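PDB 3QLI: coenzyme A transferase from Yersinia pestis, which probably transfers coenzyme A between acyl-CoA and a carboxylate such as acetate, resembling 4-hydroxybutyrate CoA transferase, as a potential virulence factor. Local coordinates for the interface of chains A and B. Numbering follows the deposited sequence. Chains: chain A/B, Coenzyme A transferase.

The interface of chains A and B. Residues chain A 354, 397, 400-401; chain B 397, 399-401.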
ATOM      1  N   GLY A 354     -19.555  -6.941  -4.470  1.00 39.86           N
ATOM      2  CA  GLY A 354     -19.656  -5.496  -4.355  1.00 38.49           C
ATOM      3  C   GLY A 354     -18.913  -4.922  -3.163  1.00 42.05           C
ATOM      4  O   GLY A 354     -18.652  -3.715  -3.106  1.00 45.50           O
ATOM      5  N   ARG A 397     -13.489  -6.590 -15.223  1.00 21.94           N
ATOM      6  CA  ARG A 397     -13.304  -5.536 -14.230  1.00 21.51           C
ATOM      7  C   ARG A 397     -13.928  -5.907 -12.887  1.00 22.36           C
ATOM      8  O   ARG A 397     -15.112  -6.225 -12.806  1.00 24.97           O
ATOM      9  CB  ARG A 397     -13.923  -4.229 -14.746  1.00 26.79           C
ATOM     10  CG  ARG A 397     -13.628  -3.003 -13.897  1.00 31.31           C
ATOM     11  CD  ARG A 397     -14.302  -1.775 -14.489  1.00 42.06           C
ATOM     12  NE  ARG A 397     -14.035  -0.568 -13.711  1.00 51.82           N
ATOM     13  CZ  ARG A 397     -14.821  -0.105 -12.740  1.00 52.75           C
ATOM     14  NH1 ARG A 397     -15.939  -0.745 -12.413  1.00 52.24           N
ATOM     15  NH2 ARG A 397     -14.489   1.007 -12.097  1.00 51.20           N
ATOM     16  N   GLY A 400     -15.979  -2.752  -7.893  1.00 34.28           N
ATOM     17  CA  GLY A 400     -15.644  -1.923  -6.740  1.00 33.46           C
ATOM     18  C   GLY A 400     -14.196  -2.028  -6.297  1.00 32.80           C
ATOM     19  O   GLY A 400     -13.360  -2.517  -7.053  1.00 28.03           O
ATOM     20  N   PRO A 401     -13.890  -1.567  -5.065  1.00 31.60           N
ATOM     21  CA  PRO A 401     -12.527  -1.577  -4.512  1.00 26.21           C
ATOM     22  C   PRO A 401     -11.906  -2.969  -4.560  1.00 23.25           C
ATOM     23  O   PRO A 401     -12.622  -3.964  -4.426  1.00 23.29           O
ATOM     24  CB  PRO A 401     -12.731  -1.138  -3.053  1.00 26.68           C
ATOM     25  CG  PRO A 401     -13.961  -0.287  -3.103  1.00 26.37           C
ATOM     26  CD  PRO A 401     -14.855  -0.970  -4.122  1.00 33.33           C
TER
ATOM     27  N   ARG B 397     -20.290   6.478  -2.491  1.00 25.08           N
ATOM     28  CA  ARG B 397     -19.351   5.437  -2.885  1.00 28.64           C
ATOM     29  C   ARG B 397     -18.597   5.853  -4.142  1.00 29.16           C
ATOM     30  O   ARG B 397     -19.199   6.260  -5.137  1.00 25.00           O
ATOM     31  CB  ARG B 397     -20.094   4.119  -3.137  1.00 29.71           C
ATOM     32  CG  ARG B 397     -19.184   2.919  -3.439  1.00 32.85           C
ATOM     33  CD  ARG B 397     -19.798   1.628  -2.902  1.00 38.65           C
ATOM     34  NE  ARG B 397     -18.925   0.459  -3.035  1.00 50.08           N
ATOM     35  CZ  ARG B 397     -17.939   0.142  -2.193  1.00 44.87           C
ATOM     36  NH1 ARG B 397     -17.665   0.912  -1.146  1.00 35.53           N
ATOM     37  NH2 ARG B 397     -17.216  -0.951  -2.407  1.00 47.24           N
ATOM     38  N   ASP B 399     -16.753   5.578  -7.607  1.00 29.97           N
ATOM     39  CA  ASP B 399     -17.010   4.696  -8.738  1.00 34.77           C
ATOM     40  C   ASP B 399     -15.724   3.991  -9.190  1.00 39.18           C
ATOM     41  O   ASP B 399     -14.916   4.571  -9.918  1.00 39.52           O
ATOM     42  CB  ASP B 399     -17.614   5.477  -9.906  1.00 40.38           C
ATOM     43  CG  ASP B 399     -17.941   4.583 -11.096  1.00 50.39           C
ATOM     44  OD1 ASP B 399     -18.654   3.574 -10.905  1.00 49.97           O
ATOM     45  OD2 ASP B 399     -17.470   4.881 -12.216  1.00 53.91           O
ATOM     46  N   GLY B 400     -15.535   2.748  -8.750  1.00 37.32           N
ATOM     47  CA  GLY B 400     -14.362   1.978  -9.142  1.00 36.61           C
ATOM     48  C   GLY B 400     -13.241   1.941  -8.113  1.00 35.03           C
ATOM     49  O   GLY B 400     -13.483   2.157  -6.927  1.00 35.37           O
ATOM     50  N   PRO B 401     -12.006   1.644  -8.566  1.00 31.47           N
ATOM     51  CA  PRO B 401     -10.807   1.597  -7.718  1.00 24.84           C
ATOM     52  C   PRO B 401     -10.458   2.983  -7.206  1.00 22.65           C
ATOM     53  O   PRO B 401     -10.629   3.976  -7.921  1.00 25.00           O
ATOM     54  CB  PRO B 401      -9.713   1.106  -8.672  1.00 28.42           C
ATOM     55  CG  PRO B 401     -10.453   0.448  -9.805  1.00 32.52           C
ATOM     56  CD  PRO B 401     -11.709   1.253  -9.954  1.00 33.14           C
TER
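Every residue of this patch lies in loop, and A:Gly400 and B:Gly400 both adopt a positive phi with an extended psi, a combination that glycine, having no CB, takes up easily, each followed by a proline, A:Pro401 or B:Pro401. The patch belongs to a two-fold symmetric interface between copies of the transferase; the deposited assembly is a dimer, though the structure alone does not prove that this pairing is the working one. A:Arg397 reaches B:Gly400 and B:Pro401, whereas B:Arg397 reaches A:Pro401 and A:Gly354, and the two arginines do so with different chain shapes.

A:Arg397 leaves its backbone with CG anti to N (chi1 -172°) and stays extended as far as NE, a long reach that carries its guanidinium to the partner loop. There NH2 lies 3.5 Å from CD of B:Pro401, with the side chain crossing the proline obliquely. B:Gly400 has no CB, and the guanidinium carbon CZ of A:Arg397 lies 4.2 Å from CA of B:Gly400. B:Asp399 stands nearby without pairing: its carboxylate OD2 is 4.9 Å from A:Arg397 NH2, so the opposite charges may attract weakly over that distance, without a salt bridge.

B:Arg397 also begins with CG anti to N, but its chain bends at chi2 (147°) and its guanidinium meets A:Pro401 tip to tip. The central CZ of B:Arg397 sits 3.8 Å from ring CD of A:Pro401, while NH2 lies 3.4 Å from CG. Proline suits this place because its compact ring presents CG and CD, both apolar, to the tip of the guanidinium. The same NH2 that touches the ring also turns to A:Gly354, a glycine likewise at positive phi, where B:Arg397 NH2 donates a weak, bent hydrogen bond of 3.2 Å to the backbone carbonyl O of A:Gly354.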